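Local coordinates for ThiJ/pfpI family protein (PDB 3EFE) that is of unknown function but belongs to the DJ-1/PfpI family, whose members share a flavodoxin-like fold and include chaperones, proteases and glyoxalase-like enzymes, at residues Val43-Ala48 with Lys62-Leu67; Thr126-Ser131 with Val156-Leu161. All blocks are in the same frame, centred on the assembly; numbering follows the deposited sequence.

Contact 1: residues Val43-Ala48 with Lys62-Leu67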
# COMPACT_ATOMS: atom_id res chain seq x y z
N VAL D 43 -9.18 11.72 4.22
CA VAL D 43 -9.60 10.83 3.15
C VAL D 43 -10.95 10.22 3.59
O VAL D 43 -11.06 9.55 4.63
CB VAL D 43 -8.52 9.76 2.83
CG1 VAL D 43 -9.05 8.65 1.75
CG2 VAL D 43 -7.23 10.46 2.36
N ILE D 44 -11.99 10.55 2.82
CA ILE D 44 -13.34 9.92 2.95
C ILE D 44 -13.51 8.77 1.97
O ILE D 44 -13.44 8.94 0.74
CB ILE D 44 -14.49 10.95 2.74
CG1 ILE D 44 -14.25 12.20 3.59
CG2 ILE D 44 -15.87 10.29 3.12
CD1 ILE D 44 -14.71 13.51 2.92
N THR D 45 -13.72 7.58 2.48
CA THR D 45 -13.93 6.46 1.57
C THR D 45 -15.38 6.51 0.99
O THR D 45 -16.33 6.71 1.74
CB THR D 45 -13.57 5.07 2.19
OG1 THR D 45 -14.42 4.77 3.27
CG2 THR D 45 -12.14 5.02 2.66
N VAL D 46 -15.52 6.40 -0.34
CA VAL D 46 -16.85 6.38 -0.96
C VAL D 46 -17.10 5.10 -1.76
O VAL D 46 -16.31 4.70 -2.54
CB VAL D 46 -17.22 7.64 -1.79
CG1 VAL D 46 -16.05 8.51 -2.19
CG2 VAL D 46 -18.03 7.22 -3.00
N GLY D 47 -18.21 4.43 -1.46
CA GLY D 47 -18.55 3.14 -2.04
C GLY D 47 -19.60 3.40 -3.07
O GLY D 47 -20.18 4.52 -3.09
N ALA D 48 -19.84 2.40 -3.93
CA ALA D 48 -21.00 2.45 -4.86
C ALA D 48 -22.26 2.52 -4.02
O ALA D 48 -23.23 3.13 -4.43
CB ALA D 48 -21.06 1.23 -5.83
N LYS D 62 -15.45 -0.60 5.60
CA LYS D 62 -16.77 -0.01 5.70
C LYS D 62 -16.68 1.33 5.05
O LYS D 62 -15.96 2.21 5.55
CB LYS D 62 -17.16 0.14 7.19
CG LYS D 62 -18.58 0.67 7.50
CD LYS D 62 -19.70 -0.14 6.72
CE LYS D 62 -21.19 0.33 7.05
NZ LYS D 62 -21.29 0.98 8.40
N PRO D 63 -17.37 1.51 3.89
CA PRO D 63 -17.35 2.82 3.25
C PRO D 63 -17.95 3.87 4.18
O PRO D 63 -18.92 3.60 4.92
CB PRO D 63 -18.22 2.61 1.99
CG PRO D 63 -18.13 1.22 1.74
CD PRO D 63 -18.18 0.58 3.09
N ASP D 64 -17.31 5.03 4.18
CA ASP D 64 -17.79 6.19 4.93
C ASP D 64 -19.11 6.67 4.41
O ASP D 64 -20.01 6.92 5.21
CB ASP D 64 -16.79 7.35 4.84
CG ASP D 64 -15.58 7.10 5.68
OD1 ASP D 64 -15.73 6.38 6.65
OD2 ASP D 64 -14.48 7.60 5.36
N ILE D 65 -19.22 6.86 3.11
CA ILE D 65 -20.41 7.29 2.49
C ILE D 65 -20.62 6.53 1.17
O ILE D 65 -19.74 5.79 0.69
CB ILE D 65 -20.36 8.84 2.22
CG1 ILE D 65 -19.42 9.20 1.02
CG2 ILE D 65 -20.04 9.61 3.53
CD1 ILE D 65 -19.12 10.71 0.85
N SER D 66 -21.80 6.72 0.58
CA SER D 66 -22.20 6.07 -0.64
C SER D 66 -22.06 7.08 -1.72
O SER D 66 -22.00 8.23 -1.44
CB SER D 66 -23.65 5.51 -0.52
OG SER D 66 -24.65 6.44 -0.94
N LEU D 67 -21.95 6.65 -2.97
CA LEU D 67 -21.76 7.62 -4.05
C LEU D 67 -22.81 8.73 -4.02
O LEU D 67 -22.49 9.89 -4.22
CB LEU D 67 -21.77 6.92 -5.41
CG LEU D 67 -21.50 7.80 -6.64
CD1 LEU D 67 -20.27 8.70 -6.47
CD2 LEU D 67 -21.40 6.91 -7.93
O HOH W 1 -13.48 3.25 5.38

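Contact 2: residues Thr126-Ser131 with Val156-Leu161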
# COMPACT_ATOMS: atom_id res chain seq x y z
N THR D 126 -8.54 13.42 -25.12
CA THR D 126 -7.80 14.66 -25.37
C THR D 126 -7.04 15.15 -24.13
O THR D 126 -6.72 16.35 -24.02
CB THR D 126 -8.72 15.76 -25.99
OG1 THR D 126 -10.03 15.71 -25.40
CG2 THR D 126 -8.86 15.56 -27.56
N ARG D 127 -6.70 14.22 -23.23
CA ARG D 127 -5.78 14.55 -22.11
C ARG D 127 -4.52 13.67 -22.17
O ARG D 127 -4.62 12.51 -22.58
CB ARG D 127 -6.50 14.35 -20.80
CG ARG D 127 -7.75 15.12 -20.69
CD ARG D 127 -8.51 14.73 -19.47
NE ARG D 127 -9.08 15.91 -18.83
CZ ARG D 127 -10.38 16.18 -18.78
NH1 ARG D 127 -10.75 17.34 -18.18
NH2 ARG D 127 -11.31 15.34 -19.31
N LYS D 128 -3.36 14.21 -21.79
CA LYS D 128 -2.16 13.37 -21.65
C LYS D 128 -2.46 12.33 -20.56
O LYS D 128 -3.12 12.59 -19.55
CB LYS D 128 -0.91 14.16 -21.25
CG LYS D 128 -0.50 15.37 -22.15
CD LYS D 128 0.02 16.68 -21.39
CE LYS D 128 0.86 16.49 -20.06
NZ LYS D 128 2.10 15.62 -20.17
N HIS D 129 -1.99 11.11 -20.78
CA HIS D 129 -2.29 10.03 -19.86
C HIS D 129 -1.36 8.87 -20.12
O HIS D 129 -0.71 8.77 -21.17
CB HIS D 129 -3.71 9.58 -20.02
CG HIS D 129 -4.01 9.09 -21.41
ND1 HIS D 129 -3.90 7.77 -21.77
CD2 HIS D 129 -4.40 9.76 -22.52
CE1 HIS D 129 -4.22 7.65 -23.05
NE2 HIS D 129 -4.53 8.84 -23.52
N THR D 130 -1.28 8.01 -19.12
CA THR D 130 -0.68 6.70 -19.28
C THR D 130 -1.66 5.59 -18.79
O THR D 130 -2.80 5.84 -18.42
CB THR D 130 0.69 6.70 -18.64
OG1 THR D 130 1.45 5.63 -19.17
CG2 THR D 130 0.63 6.63 -17.10
N SER D 131 -1.22 4.36 -18.88
CA SER D 131 -1.99 3.19 -18.43
C SER D 131 -0.98 2.09 -18.26
O SER D 131 0.18 2.31 -18.46
CB SER D 131 -3.11 2.78 -19.39
OG SER D 131 -2.65 2.20 -20.60
N VAL D 156 1.63 10.32 -15.14
CA VAL D 156 1.47 11.46 -16.04
C VAL D 156 0.42 12.38 -15.40
O VAL D 156 -0.62 11.92 -14.87
CB VAL D 156 0.91 11.01 -17.48
CG1 VAL D 156 0.43 12.20 -18.34
CG2 VAL D 156 1.88 10.05 -18.26
N SER D 157 0.68 13.68 -15.50
CA SER D 157 -0.21 14.72 -14.94
C SER D 157 -0.58 15.76 -16.00
O SER D 157 0.29 16.24 -16.66
CB SER D 157 0.44 15.44 -13.74
OG SER D 157 -0.54 16.19 -13.04
N ASP D 158 -1.88 16.04 -16.13
CA ASP D 158 -2.48 16.96 -17.10
C ASP D 158 -3.66 17.72 -16.51
O ASP D 158 -4.76 17.17 -16.38
CB ASP D 158 -2.98 16.23 -18.36
CG ASP D 158 -3.35 17.20 -19.49
OD1 ASP D 158 -2.76 18.36 -19.53
OD2 ASP D 158 -4.22 16.84 -20.34
N ALA D 159 -3.46 19.02 -16.24
CA ALA D 159 -4.50 19.84 -15.64
C ALA D 159 -4.92 19.00 -14.42
O ALA D 159 -4.04 18.63 -13.66
CB ALA D 159 -5.68 20.14 -16.64
N ASN D 160 -6.21 18.66 -14.30
CA ASN D 160 -6.78 18.11 -13.06
C ASN D 160 -6.99 16.59 -13.14
O ASN D 160 -7.89 16.04 -12.49
CB ASN D 160 -8.11 18.80 -12.75
CG ASN D 160 -9.20 18.51 -13.81
OD1 ASN D 160 -8.94 18.59 -15.03
ND2 ASN D 160 -10.41 18.18 -13.35
N LEU D 161 -6.18 15.92 -13.98
CA LEU D 161 -6.19 14.47 -14.10
C LEU D 161 -4.77 13.92 -13.89
O LEU D 161 -3.81 14.40 -14.50
CB LEU D 161 -6.69 14.04 -15.47
CG LEU D 161 -6.61 12.53 -15.76
CD1 LEU D 161 -7.83 11.77 -15.16
CD2 LEU D 161 -6.49 12.31 -17.26
O HOH W 2 -3.09 11.91 -16.80

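Contact 1: residues Val43-Ala48 with Lys62-Leu67
T45 and D64 grip each other through three hydrogen bonds, one of them weak, next to a short parallel pairing. The backbone N of T45 gives its hydrogen to D64 OD2 at 3.0 Å, reaching the carboxylate oxygen from above its plane. In return D64 N donates to T45 OG1, also at 3.0 Å, and more weakly to T45 O. A threonine suits this place because its hydroxyl, set between the backbone N and the carbonyl carbon (chi1 64°), can accept from D64 N and still share a water with K62 O. T45 O also receives I65 N, 3.2 Å away and nearly in line with the carbonyl. G47 N bonds to I65 O at 3.0 Å, and L67 N makes a weak bond to G47 O. Where V46 pairs with I65, their branched chains lie on one face of the sheet, V46 CB 3.9 Å from I65 CG1. G47 has no side chain, and one here would crowd P63 CG; P63 CB lies 3.9 Å from G47 N. Strand 65-66, the outermost of the sheet within this chain, lies beside 43-47, which bonds on its other flank to strand 8-11; L67 reaches helix 92-104 and V43 helix 18-30.

Contact 2: residues Thr126-Ser131 with Val156-Leu161
V156 presses both its methyls against the K128-H129 backbone, K128 CB and the T130 side chain, the close-packed part of the contact. Its CG1, anti to the backbone N (chi1 167°), touches H129 N and K128 C, each at 3.6 Å, while CG2 meets T130 CB at the same distance. A branched residue suits the site: one methyl lies on the K128-H129 peptide and the other on T130. Next to it a water can bridge K128 O and V156 O, though it has more acceptors in reach than protons to give. Toward D158 the contact turns polar. K128 N donates to D158 OD2 at 3.1 Å, from well above the carboxylate plane. The K128 chain lies across D158, but its ammonium makes a salt bridge with E151. R127 CD lies 3.8 Å from L161 CD2. The looser, more exposed side, that of A159, holds the tip of R127, where NH1 stays 3.8 Å from N160 OD1. R127 NE is 5.2 Å from D158 OD2, so any attraction there is long-range. N160 ND2 bonds to T106 O. D158-L161 is a type II' turn, the tight two-residue connection common in beta hairpins, here joining strands 155-158 and 161-164.

Contacts 1 and 2 stand at opposite margins of one mixed sheet, on opposite sides of the chain's centre, with their own centres about 25 Å apart and their nearest atoms about 15 Å apart. Along the chain they come in series: contact 1 is complete before contact 2 opens. Between the two margins run the parallel strands 8-11, 77-80 and 107-111. Contact 1 adds the parallel outer strand 65-66, whereas contact 2 joins the hairpin strand 155-158 to the loop between helices 113-119 and 134-140. Contact 1 takes part in the dimer interface, with V43, T45 and K62 touching the second subunit, while contact 2 lies within one subunit.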